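PDB 6ABX: citrate synthase from Metallosphaera sedula, which probably catalyses the condensation of oxaloacetate with acetyl-CoA and water to give citrate and CoA in the tricarboxylic acid cycle. Local coordinates for residues K257-A263 against Y303-D307; I34-S39 against K264-Y269; R26-R30 against M174-H179; A286-E290 against F308-L312. All coordinates share one frame. Numbering follows the deposited sequence.

How the contacts relate
Contact 1 lies at the active site and is the polar one: carboxylate, guanidinium, backbone amides and bound citrate. Contact 3 is also buried and reaches the same citrate through His179, but its own chemistry is chiefly one tyrosine hydroxyl bonded to a loop backbone. Helix 261-270 ties the set together: its start belongs to contact 1 and its remaining turns to contact 2, a partly buried, largely apolar helix pair. Contact 4, buried and aromatic, touches contact 1 through Glu290 and Pro304 and is joined to contact 2 by the salt bridge from Lys267 NZ to Glu290 OE2 (2.7 Å). Ile34 N of contact 2 lies 2.9 Å from Leu27 O of contact 3, a probable hydrogen bond.

Contact 1: residues K257-A263 against Y303-D307; sequences KTMDPRA and YPNVD. With FLC (citrate anion), chain C.
A buried contact in the citrate site joins the start of helix 261-270, with the loop before it, to the loop 303-307. CA atoms pair Met259 with Tyr303 (5.3 Å), Asp260 with Asn305 (5.2 Å) and Ala263 with Val306 (4.4 Å). Thr258 is extended (phi/psi -154/-175), Met259 and Asp260 lie near -55/129, and the helix starts at Pro261. Asp260, chi1 t, is its N-cap: OD1 accepts from Arg262 N (2.9 Å). Asp260 OD2 accepts from Val306 N (2.9 Å), and Asp260 N donates to Pro304 O (3.2 Å). A water bridges Thr258 O and Pro304 O, 3.0 Å from each. Thr258 CA sits 4.0 Å from the Tyr303 ring centroid in a CH-pi contact, and Met259 SD rests 3.7 Å from Pro304 CG. Arg262 (m, t, m) folds back, NE to Asp260 OD1 (3.0 Å) and NH1 to OD2 (2.8 Å), a salt bridge, with Val306 CG1 over one guanidinium face. Arg262 NH2 donates to citrate OG2 (2.9 Å); Asn305 ND2 holds citrate OB2 (2.7 Å) and Asp307 OD1 (3.0 Å). The two-point salt bridge is consistent with Asp260 holding Arg262 in place for its ligand; Asn305 links citrate to Asp307, a predicted active-site residue.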
loop_
_atom_site.group_PDB
_atom_site.type_symbol
_atom_site.label_atom_id
_atom_site.label_comp_id
_atom_site.label_asym_id
_atom_site.label_seq_id
_atom_site.Cartn_x
_atom_site.Cartn_y
_atom_site.Cartn_z
ATOM N N LYS A 257 0.041 27.871 -7.299
ATOM C CA LYS A 257 -0.467 29.148 -6.817
ATOM C C LYS A 257 -0.968 29.956 -8.012
ATOM O O LYS A 257 -1.148 31.149 -7.937
ATOM C CB LYS A 257 0.633 29.796 -5.962
ATOM C CG LYS A 257 0.847 29.117 -4.605
ATOM C CD LYS A 257 -0.453 28.618 -3.958
ATOM C CE LYS A 257 -0.312 27.866 -2.649
ATOM N NZ LYS A 257 0.862 26.958 -2.632
ATOM N N THR A 258 -1.238 29.235 -9.106
ATOM C CA THR A 258 -1.826 29.727 -10.296
ATOM C C THR A 258 -2.524 28.532 -10.964
ATOM O O THR A 258 -2.607 27.457 -10.369
ATOM C CB THR A 258 -0.768 30.405 -11.168
ATOM O OG1 THR A 258 -1.485 31.147 -12.161
ATOM C CG2 THR A 258 0.190 29.407 -11.777
ATOM N N MET A 259 -3.054 28.752 -12.159
ATOM C CA MET A 259 -3.745 27.704 -12.953
ATOM C C MET A 259 -2.802 26.504 -13.006
ATOM O O MET A 259 -1.629 26.687 -13.257
ATOM C CB MET A 259 -4.012 28.200 -14.382
ATOM C CG MET A 259 -4.700 27.169 -15.282
ATOM S SD MET A 259 -6.479 27.420 -15.323
ATOM C CE MET A 259 -7.007 26.277 -16.597
ATOM N N ASP A 260 -3.295 25.306 -12.670
ATOM C CA ASP A 260 -2.513 24.088 -12.839
ATOM C C ASP A 260 -2.163 23.955 -14.318
ATOM O O ASP A 260 -3.017 23.993 -15.181
ATOM C CB ASP A 260 -3.334 22.923 -12.309
ATOM C CG ASP A 260 -2.763 21.522 -12.379
ATOM O OD1 ASP A 260 -1.838 21.260 -13.178
ATOM O OD2 ASP A 260 -3.232 20.713 -11.571
ATOM N N PRO A 261 -0.890 23.744 -14.707
ATOM C CA PRO A 261 -0.568 23.646 -16.132
ATOM C C PRO A 261 -1.292 22.487 -16.831
ATOM O O PRO A 261 -1.615 22.587 -18.025
ATOM C CB PRO A 261 0.940 23.353 -16.147
ATOM C CG PRO A 261 1.261 22.892 -14.741
ATOM C CD PRO A 261 0.276 23.607 -13.833
ATOM N N ARG A 262 -1.568 21.422 -16.064
ATOM C CA ARG A 262 -2.268 20.259 -16.623
ATOM C C ARG A 262 -3.708 20.654 -16.955
ATOM O O ARG A 262 -4.277 20.212 -17.973
ATOM C CB ARG A 262 -2.209 19.087 -15.650
ATOM C CG ARG A 262 -0.802 18.621 -15.286
ATOM C CD ARG A 262 -0.777 17.652 -14.132
ATOM N NE ARG A 262 -1.199 18.310 -12.900
ATOM C CZ ARG A 262 -1.360 17.687 -11.741
ATOM N NH1 ARG A 262 -1.919 18.337 -10.726
ATOM N NH2 ARG A 262 -1.062 16.402 -11.631
ATOM N N ALA A 263 -4.317 21.525 -16.138
ATOM C CA ALA A 263 -5.661 22.031 -16.429
ATOM C C ALA A 263 -5.682 22.907 -17.690
ATOM O O ALA A 263 -6.620 22.858 -18.487
ATOM C CB ALA A 263 -6.228 22.820 -15.244
ATOM N N TYR A 303 -7.189 28.212 -7.630
ATOM C CA TYR A 303 -7.297 28.182 -9.111
ATOM C C TYR A 303 -7.697 26.787 -9.578
ATOM O O TYR A 303 -7.647 25.839 -8.794
ATOM C CB TYR A 303 -5.974 28.570 -9.785
ATOM C CG TYR A 303 -5.677 30.051 -9.790
ATOM C CD1 TYR A 303 -6.096 30.870 -10.829
ATOM C CD2 TYR A 303 -4.976 30.629 -8.745
ATOM C CE1 TYR A 303 -5.820 32.230 -10.830
ATOM C CE2 TYR A 303 -4.713 31.990 -8.718
ATOM C CZ TYR A 303 -5.121 32.791 -9.771
ATOM O OH TYR A 303 -4.849 34.133 -9.759
ATOM N N PRO A 304 -8.131 26.615 -10.830
ATOM C CA PRO A 304 -8.537 25.298 -11.304
ATOM C C PRO A 304 -7.347 24.345 -11.223
ATOM O O PRO A 304 -6.232 24.704 -11.613
ATOM C CB PRO A 304 -9.013 25.494 -12.724
ATOM C CG PRO A 304 -9.239 26.985 -12.828
ATOM C CD PRO A 304 -8.281 27.619 -11.875
ATOM N N ASN A 305 -7.647 23.150 -10.729
ATOM C CA ASN A 305 -6.745 22.001 -10.629
ATOM C C ASN A 305 -6.961 21.112 -11.866
ATOM O O ASN A 305 -7.930 21.241 -12.592
ATOM C CB ASN A 305 -7.088 21.204 -9.366
ATOM C CG ASN A 305 -6.025 20.187 -9.007
ATOM O OD1 ASN A 305 -4.845 20.538 -8.910
ATOM N ND2 ASN A 305 -6.418 18.930 -8.848
ATOM N N VAL A 306 -6.071 20.141 -12.055
ATOM C CA VAL A 306 -6.222 19.194 -13.179
ATOM C C VAL A 306 -7.613 18.533 -13.173
ATOM O O VAL A 306 -8.190 18.302 -14.240
ATOM C CB VAL A 306 -5.074 18.161 -13.107
ATOM C CG1 VAL A 306 -5.039 17.393 -11.791
ATOM C CG2 VAL A 306 -5.064 17.255 -14.315
ATOM N N ASP A 307 -8.137 18.203 -11.989
ATOM C CA ASP A 307 -9.408 17.512 -11.950
ATOM C C ASP A 307 -10.619 18.426 -12.175
ATOM O O ASP A 307 -11.736 17.908 -12.148
ATOM C CB ASP A 307 -9.663 16.713 -10.674
ATOM C CG ASP A 307 -9.451 17.440 -9.363
ATOM O OD1 ASP A 307 -9.380 18.668 -9.376
ATOM O OD2 ASP A 307 -9.325 16.719 -8.318
HETATM C CAC FLC C . -0.500 15.942 -5.471
HETATM C CA FLC C . -1.944 15.721 -5.799
HETATM C CB FLC C . -2.643 16.035 -7.096
HETATM C CBC FLC C . -3.839 16.973 -7.243
HETATM C CG FLC C . -2.758 15.152 -8.147
HETATM C CGC FLC C . -1.538 14.347 -8.282
HETATM O OA1 FLC C . -0.394 15.943 -4.190
HETATM O OA2 FLC C . 0.476 15.970 -6.337
HETATM O OB1 FLC C . -4.585 17.191 -6.256
HETATM O OB2 FLC C . -4.182 17.447 -8.365
HETATM O OG1 FLC C . -1.104 13.473 -7.534
HETATM O OG2 FLC C . -1.103 14.601 -9.331
HETATM O OHB FLC C . -1.655 16.919 -7.749
HETATM O O HOH W 1 -4.126 25.092 -9.470
#

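Contact 2: residues I34-S39 against K264-Y269; sequences IFDLAS and KILKEY
Two helices of the mainly helical citrate synthase fold run side by side here, helix 34-40 and helix 261-270. Both segments are regular alpha-helix, and their axes point nearly the same way: 25° between N-to-C directions, signed crossing -25°, closest approach 11.2 Å. The nearest CA pair, Phe35 and Ile265, is 7.2 Å apart. Ile265 (m, t) points across and is the centre of the packing. Its CD1 reaches Ile34 CG2 at 3.9 Å, its CG1 lies 3.6 Å from Phe35 CD1, and its CG2 sits 3.8 Å from Ala38 CB. Phe35 leaves its helix sideways, but chi1 m with chi2 -83° brings the ring end up to Ile265, and its CE1 also meets the aliphatic part of Lys264 at CD (4.2 Å). Ile34 (t, p) packs on Leu27 and Tyr29 of strand 26-29 as well. Leu175 and Val171 also touch Ile265. On the first helix, Ser39, chi1 m, turns its OG back to Phe35 O at 2.9 Å. One turn on from Ile265, Tyr269, with chi1 at -94° between wells, stretches across to Ala38: Tyr269 OH lies 2.8 Å from Ala38 O, a weak hydrogen bond at most.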
loop_
_atom_site.group_PDB
_atom_site.type_symbol
_atom_site.label_atom_id
_atom_site.label_comp_id
_atom_site.label_asym_id
_atom_site.label_seq_id
_atom_site.Cartn_x
_atom_site.Cartn_y
_atom_site.Cartn_z
ATOM N N ILE A 34 6.056 20.095 -19.614
ATOM C CA ILE A 34 4.846 19.336 -19.897
ATOM C C ILE A 34 4.115 19.920 -21.112
ATOM O O ILE A 34 3.476 19.186 -21.845
ATOM C CB ILE A 34 3.940 19.267 -18.660
ATOM C CG1 ILE A 34 2.863 18.174 -18.810
ATOM C CG2 ILE A 34 3.352 20.632 -18.376
ATOM C CD1 ILE A 34 3.407 16.756 -18.916
ATOM N N PHE A 35 4.212 21.244 -21.331
ATOM C CA PHE A 35 3.620 21.871 -22.494
ATOM C C PHE A 35 4.177 21.288 -23.814
ATOM O O PHE A 35 3.399 20.976 -24.745
ATOM C CB PHE A 35 3.723 23.398 -22.419
ATOM C CG PHE A 35 2.970 24.038 -21.274
ATOM C CD1 PHE A 35 1.621 24.303 -21.363
ATOM C CD2 PHE A 35 3.612 24.319 -20.079
ATOM C CE1 PHE A 35 0.937 24.870 -20.290
ATOM C CE2 PHE A 35 2.931 24.899 -19.011
ATOM C CZ PHE A 35 1.592 25.190 -19.128
ATOM N N ASP A 36 5.510 21.153 -23.917
ATOM C CA ASP A 36 6.142 20.599 -25.076
ATOM C C ASP A 36 5.810 19.113 -25.245
ATOM O O ASP A 36 5.526 18.659 -26.344
ATOM C CB ASP A 36 7.671 20.775 -25.002
ATOM C CG ASP A 36 8.144 22.212 -25.142
ATOM O OD1 ASP A 36 7.353 23.017 -25.622
ATOM O OD2 ASP A 36 9.296 22.506 -24.711
ATOM N N LEU A 37 5.774 18.341 -24.147
ATOM C CA LEU A 37 5.442 16.928 -24.299
ATOM C C LEU A 37 3.991 16.800 -24.768
ATOM O O LEU A 37 3.669 15.987 -25.604
ATOM C CB LEU A 37 5.671 16.195 -22.975
ATOM C CG LEU A 37 7.109 16.225 -22.492
ATOM C CD1 LEU A 37 7.261 15.577 -21.145
ATOM C CD2 LEU A 37 7.999 15.558 -23.515
ATOM N N ALA A 38 3.084 17.626 -24.229
ATOM C CA ALA A 38 1.710 17.581 -24.691
ATOM C C ALA A 38 1.555 18.004 -26.151
ATOM O O ALA A 38 0.746 17.467 -26.882
ATOM C CB ALA A 38 0.886 18.457 -23.784
ATOM N N SER A 39 2.329 18.989 -26.588
ATOM C CA SER A 39 2.315 19.434 -27.949
ATOM C C SER A 39 2.823 18.379 -28.922
ATOM O O SER A 39 2.292 18.264 -30.046
ATOM C CB SER A 39 3.109 20.695 -28.131
ATOM O OG SER A 39 2.539 21.758 -27.376
ATOM N N LYS A 264 -4.678 23.764 -17.825
ATOM C CA LYS A 264 -4.566 24.642 -18.997
ATOM C C LYS A 264 -4.497 23.791 -20.259
ATOM O O LYS A 264 -5.141 24.084 -21.282
ATOM C CB LYS A 264 -3.315 25.484 -18.855
ATOM C CG LYS A 264 -3.082 26.488 -19.968
ATOM C CD LYS A 264 -2.143 27.606 -19.497
ATOM C CE LYS A 264 -2.897 28.764 -18.862
ATOM N NZ LYS A 264 -2.429 30.073 -19.386
ATOM N N ILE A 265 -3.696 22.721 -20.196
ATOM C CA ILE A 265 -3.485 21.900 -21.376
ATOM C C ILE A 265 -4.764 21.136 -21.704
ATOM O O ILE A 265 -5.213 21.077 -22.862
ATOM C CB ILE A 265 -2.272 20.962 -21.206
ATOM C CG1 ILE A 265 -0.979 21.769 -21.084
ATOM C CG2 ILE A 265 -2.226 19.961 -22.317
ATOM C CD1 ILE A 265 0.189 20.985 -20.594
ATOM N N LEU A 266 -5.407 20.536 -20.689
ATOM C CA LEU A 266 -6.636 19.813 -20.944
ATOM C C LEU A 266 -7.702 20.724 -21.543
ATOM O O LEU A 266 -8.458 20.319 -22.410
ATOM C CB LEU A 266 -7.220 19.210 -19.658
ATOM C CG LEU A 266 -6.511 18.004 -19.075
ATOM C CD1 LEU A 266 -6.985 17.748 -17.667
ATOM C CD2 LEU A 266 -6.710 16.768 -19.929
ATOM N N LYS A 267 -7.808 21.958 -21.044
ATOM C CA LYS A 267 -8.801 22.878 -21.564
ATOM C C LYS A 267 -8.581 23.151 -23.077
ATOM O O LYS A 267 -9.535 23.246 -23.859
ATOM C CB LYS A 267 -8.744 24.184 -20.775
ATOM C CG LYS A 267 -9.876 25.150 -21.135
ATOM C CD LYS A 267 -9.832 26.443 -20.420
ATOM C CE LYS A 267 -10.928 27.352 -20.949
ATOM N NZ LYS A 267 -11.009 28.575 -20.139
ATOM N N GLU A 268 -7.321 23.269 -23.470
ATOM C CA GLU A 268 -6.974 23.504 -24.880
ATOM C C GLU A 268 -7.328 22.279 -25.719
ATOM O O GLU A 268 -7.861 22.409 -26.830
ATOM C CB GLU A 268 -5.467 23.714 -25.025
ATOM C CG GLU A 268 -4.990 25.022 -24.453
ATOM C CD GLU A 268 -3.477 25.173 -24.330
ATOM O OE1 GLU A 268 -3.047 26.294 -24.082
ATOM O OE2 GLU A 268 -2.760 24.177 -24.413
ATOM N N TYR A 269 -6.921 21.090 -25.230
ATOM C CA TYR A 269 -7.099 19.859 -26.034
ATOM C C TYR A 269 -8.581 19.462 -26.086
ATOM O O TYR A 269 -9.013 18.903 -27.063
ATOM C CB TYR A 269 -6.212 18.729 -25.529
ATOM C CG TYR A 269 -4.900 18.661 -26.268
ATOM C CD1 TYR A 269 -4.850 18.136 -27.533
ATOM C CD2 TYR A 269 -3.740 19.195 -25.743
ATOM C CE1 TYR A 269 -3.655 18.048 -28.231
ATOM C CE2 TYR A 269 -2.533 19.122 -26.423
ATOM C CZ TYR A 269 -2.485 18.513 -27.663
ATOM O OH TYR A 269 -1.344 18.432 -28.397
#

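Contact 3: residues R26-R30 against M174-H179; sequences RLYYR and MLHMDH
The arrangement is a strand side chain bonded into a loop: strand 26-29 of the small antiparallel sheet faces the loop that follows helix 163-174. The backbones stay apart, with CA distances of 8.3 Å for Leu27 to His179 and 7.9 Å for Tyr29 to Asp178, so extended side chains span the gap. The hydrogen bonds converge on Tyr29, chi1 m. Its OH donates to Met174 O (2.8 Å) and accepts from Asp178 N (3.2 Å), bracketing the type I turn Met174-Met177, which is closed by Met177 N to Met174 O at 3.2 Å. Van der Waals contacts flank this: Tyr29 CE2 is 4.2 Å from Met177 CB, and Leu27 (t, p) places CD1 3.8 Å from His179 CD2. His179, an oxaloacetate-binding residue, is hydrogen-bonded through ND1 to citrate, while its NE2 is hydrogen-bonded to Tyr256. Around the contact, Val46 of helix 43-52 packs on Tyr29, Arg262 of helix 261-270 touches both Leu27 and His179, and strand 18-21 lies beside Leu27.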
loop_
_atom_site.group_PDB
_atom_site.type_symbol
_atom_site.label_atom_id
_atom_site.label_comp_id
_atom_site.label_asym_id
_atom_site.label_seq_id
_atom_site.Cartn_x
_atom_site.Cartn_y
_atom_site.Cartn_z
ATOM N N ARG A 26 4.339 25.719 -13.655
ATOM C CA ARG A 26 5.120 24.897 -14.617
ATOM C C ARG A 26 5.395 23.490 -14.035
ATOM O O ARG A 26 5.417 23.255 -12.840
ATOM C CB ARG A 26 6.355 25.706 -15.022
ATOM C CG ARG A 26 5.976 26.995 -15.740
ATOM C CD ARG A 26 7.208 27.816 -15.897
ATOM N NE ARG A 26 7.078 29.046 -16.649
ATOM C CZ ARG A 26 8.116 29.860 -16.891
ATOM N NH1 ARG A 26 9.333 29.575 -16.413
ATOM N NH2 ARG A 26 7.919 30.957 -17.600
ATOM N N LEU A 27 5.633 22.540 -14.951
ATOM C CA LEU A 27 5.800 21.121 -14.629
ATOM C C LEU A 27 6.735 20.549 -15.688
ATOM O O LEU A 27 6.523 20.800 -16.855
ATOM C CB LEU A 27 4.448 20.412 -14.670
ATOM C CG LEU A 27 4.444 18.899 -14.471
ATOM C CD1 LEU A 27 4.943 18.543 -13.078
ATOM C CD2 LEU A 27 3.012 18.404 -14.662
ATOM N N TYR A 28 7.747 19.820 -15.226
ATOM C CA TYR A 28 8.748 19.203 -16.101
ATOM C C TYR A 28 8.903 17.715 -15.782
ATOM O O TYR A 28 8.944 17.287 -14.625
ATOM C CB TYR A 28 10.108 19.888 -15.938
ATOM C CG TYR A 28 10.105 21.360 -16.220
ATOM C CD1 TYR A 28 9.599 22.239 -15.285
ATOM C CD2 TYR A 28 10.526 21.845 -17.444
ATOM C CE1 TYR A 28 9.554 23.600 -15.531
ATOM C CE2 TYR A 28 10.436 23.202 -17.727
ATOM C CZ TYR A 28 9.923 24.063 -16.777
ATOM O OH TYR A 28 9.871 25.416 -16.978
ATOM N N TYR A 29 9.044 16.908 -16.841
ATOM C CA TYR A 29 9.375 15.503 -16.751
ATOM C C TYR A 29 10.787 15.326 -17.316
ATOM O O TYR A 29 11.013 15.598 -18.496
ATOM C CB TYR A 29 8.430 14.639 -17.592
ATOM C CG TYR A 29 6.999 14.457 -17.119
ATOM C CD1 TYR A 29 6.548 14.815 -15.862
ATOM C CD2 TYR A 29 6.092 13.888 -17.994
ATOM C CE1 TYR A 29 5.228 14.628 -15.464
ATOM C CE2 TYR A 29 4.768 13.708 -17.619
ATOM C CZ TYR A 29 4.322 14.082 -16.374
ATOM O OH TYR A 29 2.997 13.855 -16.025
ATOM N N ARG A 30 11.727 14.922 -16.474
ATOM C CA ARG A 30 13.145 14.739 -16.865
ATOM C C ARG A 30 13.661 15.959 -17.612
ATOM O O ARG A 30 14.454 15.809 -18.571
ATOM C CB ARG A 30 13.291 13.482 -17.702
ATOM C CG ARG A 30 12.835 12.247 -16.942
ATOM C CD ARG A 30 14.004 11.437 -16.466
ATOM N NE ARG A 30 13.690 10.127 -15.883
ATOM C CZ ARG A 30 14.236 9.694 -14.770
ATOM N NH1 ARG A 30 15.156 10.457 -14.183
ATOM N NH2 ARG A 30 13.863 8.514 -14.268
ATOM N N MET A 174 -0.757 11.447 -20.583
ATOM C CA MET A 174 0.630 11.934 -20.324
ATOM C C MET A 174 0.608 12.913 -19.138
ATOM O O MET A 174 1.495 12.931 -18.259
ATOM C CB MET A 174 1.250 12.666 -21.555
ATOM C CG MET A 174 1.608 11.744 -22.685
ATOM S SD MET A 174 2.438 12.586 -24.117
ATOM C CE MET A 174 1.028 13.306 -24.909
ATOM N N LEU A 175 -0.450 13.724 -19.042
ATOM C CA LEU A 175 -0.605 14.732 -18.018
ATOM C C LEU A 175 -0.708 14.147 -16.606
ATOM O O LEU A 175 -0.443 14.910 -15.672
ATOM C CB LEU A 175 -1.841 15.593 -18.260
ATOM C CG LEU A 175 -1.768 16.500 -19.488
ATOM C CD1 LEU A 175 -3.059 17.284 -19.686
ATOM C CD2 LEU A 175 -0.616 17.453 -19.380
ATOM N N HIS A 176 -1.074 12.871 -16.476
ATOM C CA HIS A 176 -1.243 12.175 -15.202
ATOM C C HIS A 176 -0.073 11.252 -14.818
ATOM O O HIS A 176 -0.151 10.602 -13.780
ATOM C CB HIS A 176 -2.554 11.395 -15.207
ATOM C CG HIS A 176 -3.763 12.263 -15.102
ATOM N ND1 HIS A 176 -4.348 12.843 -16.205
ATOM C CD2 HIS A 176 -4.503 12.628 -14.036
ATOM C CE1 HIS A 176 -5.404 13.562 -15.798
ATOM N NE2 HIS A 176 -5.486 13.492 -14.463
ATOM N N MET A 177 1.018 11.175 -15.617
ATOM C CA MET A 177 1.985 10.121 -15.426
ATOM C C MET A 177 2.800 10.346 -14.151
ATOM O O MET A 177 3.112 9.348 -13.502
ATOM C CB MET A 177 2.928 10.032 -16.607
ATOM C CG MET A 177 2.255 9.332 -17.772
ATOM S SD MET A 177 3.381 9.303 -19.202
ATOM C CE MET A 177 2.414 8.339 -20.355
ATOM N N ASP A 178 3.072 11.604 -13.779
ATOM C CA ASP A 178 3.801 11.802 -12.542
ATOM C C ASP A 178 3.524 13.186 -11.963
ATOM O O ASP A 178 3.311 14.120 -12.708
ATOM C CB ASP A 178 5.323 11.680 -12.680
ATOM C CG ASP A 178 5.988 11.462 -11.322
ATOM O OD1 ASP A 178 5.644 10.448 -10.666
ATOM O OD2 ASP A 178 6.750 12.359 -10.869
ATOM N N HIS A 179 3.650 13.284 -10.623
ATOM C CA HIS A 179 3.536 14.615 -10.015
ATOM C C HIS A 179 4.415 14.685 -8.759
ATOM O O HIS A 179 3.956 15.164 -7.749
ATOM C CB HIS A 179 2.095 14.997 -9.792
ATOM C CG HIS A 179 1.848 16.459 -9.884
ATOM N ND1 HIS A 179 1.342 17.195 -8.826
ATOM C CD2 HIS A 179 2.149 17.346 -10.872
ATOM C CE1 HIS A 179 1.263 18.476 -9.184
ATOM N NE2 HIS A 179 1.727 18.602 -10.465
#

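Contact 4: residues A286-E290 against F308-L312; sequences ANRVE and FYSGL
Phe308 and Tyr309, two successive aromatics leading into helix 310-316, pack against one turn of helix 277-297, with Ala286 touching both. The segment 286-290 is regular helix, with Glu290 N bonded to Ala286 O at 2.8 Å, and the nearest CA atoms are those of Ala286 and Tyr309, 7.7 Å apart. Phe308 (chi1 t, chi2 78°) drives its ring towards the helix: CZ is 3.3 Å from Ala286 O, which lies at the ring edge, and CE1 is 3.8 Å from Val289 CG1. Its CE2 touches Glu290 CB at 3.8 Å and Ala286 CB at 4.1 Å. Tyr309, chi1 m, leaves its backbone sideways, but the ring swings in so that CE1 sits 4.0 Å from Ala286 CB and OH donates to Asn287 OD1 at 2.7 Å. Ala286 CB therefore meets both rings, and Leu312 CD2 as well at 4.1 Å, consistent with a methyl leaving room for both aromatics. Glu290 carries its carboxylate past the tyrosine, OE2 being 3.4 Å from Tyr309 OH, and forms its salt bridge with Lys267 of helix 261-270. Phe308 also meets Phe225 edge-to-face, and its ring meets that of Phe251, an acetyl-CoA-binding residue. The result is an aromatic cluster in the helical core of the citrate synthase fold, next to the acetyl-CoA-binding residues Phe251 and Leu248.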
loop_
_atom_site.group_PDB
_atom_site.type_symbol
_atom_site.label_atom_id
_atom_site.label_comp_id
_atom_site.label_asym_id
_atom_site.label_seq_id
_atom_site.Cartn_x
_atom_site.Cartn_y
_atom_site.Cartn_z
ATOM N N ALA A 286 -18.616 24.229 -17.618
ATOM C CA ALA A 286 -17.337 24.219 -16.955
ATOM C C ALA A 286 -16.582 25.550 -17.153
ATOM O O ALA A 286 -15.964 26.113 -16.235
ATOM C CB ALA A 286 -16.538 23.026 -17.475
ATOM N N ASN A 287 -16.626 26.073 -18.372
ATOM C CA ASN A 287 -15.941 27.292 -18.715
ATOM C C ASN A 287 -16.503 28.471 -17.909
ATOM O O ASN A 287 -15.722 29.289 -17.376
ATOM C CB ASN A 287 -15.960 27.515 -20.228
ATOM C CG ASN A 287 -14.957 26.593 -20.911
ATOM O OD1 ASN A 287 -14.041 26.029 -20.272
ATOM N ND2 ASN A 287 -15.110 26.438 -22.212
ATOM N N ARG A 288 -17.833 28.530 -17.803
ATOM C CA ARG A 288 -18.476 29.571 -16.988
ATOM C C ARG A 288 -18.127 29.438 -15.511
ATOM O O ARG A 288 -17.830 30.450 -14.861
ATOM C CB ARG A 288 -19.987 29.603 -17.194
ATOM C CG ARG A 288 -20.407 30.146 -18.542
ATOM C CD ARG A 288 -21.767 29.615 -18.938
ATOM N NE ARG A 288 -22.610 30.544 -19.680
ATOM C CZ ARG A 288 -23.613 31.230 -19.117
ATOM N NH1 ARG A 288 -23.601 31.500 -17.814
ATOM N NH2 ARG A 288 -24.631 31.613 -19.859
ATOM N N VAL A 289 -18.131 28.208 -14.958
ATOM C CA VAL A 289 -17.739 28.017 -13.599
ATOM C C VAL A 289 -16.296 28.474 -13.390
ATOM O O VAL A 289 -15.954 29.142 -12.388
ATOM C CB VAL A 289 -17.885 26.548 -13.152
ATOM C CG1 VAL A 289 -17.252 26.320 -11.799
ATOM C CG2 VAL A 289 -19.332 26.103 -13.153
ATOM N N GLU A 290 -15.433 28.124 -14.362
ATOM C CA GLU A 290 -14.030 28.501 -14.258
ATOM C C GLU A 290 -13.884 30.032 -14.176
ATOM O O GLU A 290 -13.172 30.533 -13.305
ATOM C CB GLU A 290 -13.251 27.925 -15.455
ATOM C CG GLU A 290 -11.752 27.994 -15.270
ATOM C CD GLU A 290 -10.992 28.227 -16.562
ATOM O OE1 GLU A 290 -9.737 28.101 -16.583
ATOM O OE2 GLU A 290 -11.648 28.604 -17.541
ATOM N N PHE A 308 -10.437 19.720 -12.491
ATOM C CA PHE A 308 -11.551 20.492 -12.967
ATOM C C PHE A 308 -12.042 19.976 -14.319
ATOM O O PHE A 308 -13.262 19.922 -14.578
ATOM C CB PHE A 308 -11.144 21.958 -13.041
ATOM C CG PHE A 308 -12.300 22.882 -13.306
ATOM C CD1 PHE A 308 -13.157 23.222 -12.276
ATOM C CD2 PHE A 308 -12.566 23.345 -14.580
ATOM C CE1 PHE A 308 -14.203 24.110 -12.498
ATOM C CE2 PHE A 308 -13.640 24.198 -14.814
ATOM C CZ PHE A 308 -14.479 24.540 -13.768
ATOM N N TYR A 309 -11.091 19.656 -15.215
ATOM C CA TYR A 309 -11.402 19.279 -16.610
ATOM C C TYR A 309 -11.222 17.764 -16.842
ATOM O O TYR A 309 -11.808 17.259 -17.774
ATOM C CB TYR A 309 -10.501 20.045 -17.590
ATOM C CG TYR A 309 -10.959 21.469 -17.803
ATOM C CD1 TYR A 309 -12.189 21.727 -18.385
ATOM C CD2 TYR A 309 -10.200 22.538 -17.385
ATOM C CE1 TYR A 309 -12.645 23.028 -18.576
ATOM C CE2 TYR A 309 -10.684 23.844 -17.498
ATOM C CZ TYR A 309 -11.897 24.083 -18.107
ATOM O OH TYR A 309 -12.350 25.382 -18.216
ATOM N N SER A 310 -10.404 17.058 -16.044
ATOM C CA SER A 310 -10.014 15.666 -16.415
ATOM C C SER A 310 -11.243 14.768 -16.470
ATOM O O SER A 310 -11.425 14.014 -17.450
ATOM C CB SER A 310 -8.979 15.117 -15.519
ATOM O OG SER A 310 -9.456 15.024 -14.182
ATOM N N GLY A 311 -12.092 14.813 -15.431
ATOM C CA GLY A 311 -13.255 13.932 -15.438
ATOM C C GLY A 311 -14.163 14.151 -16.646
ATOM O O GLY A 311 -14.626 13.204 -17.279
ATOM N N LEU A 312 -14.399 15.406 -17.019
ATOM C CA LEU A 312 -15.218 15.743 -18.167
ATOM C C LEU A 312 -14.618 15.229 -19.479
ATOM O O LEU A 312 -15.314 14.673 -20.333
ATOM C CB LEU A 312 -15.431 17.264 -18.172
ATOM C CG LEU A 312 -16.152 17.820 -19.390
ATOM C CD1 LEU A 312 -17.468 17.104 -19.586
ATOM C CD2 LEU A 312 -16.355 19.313 -19.217
#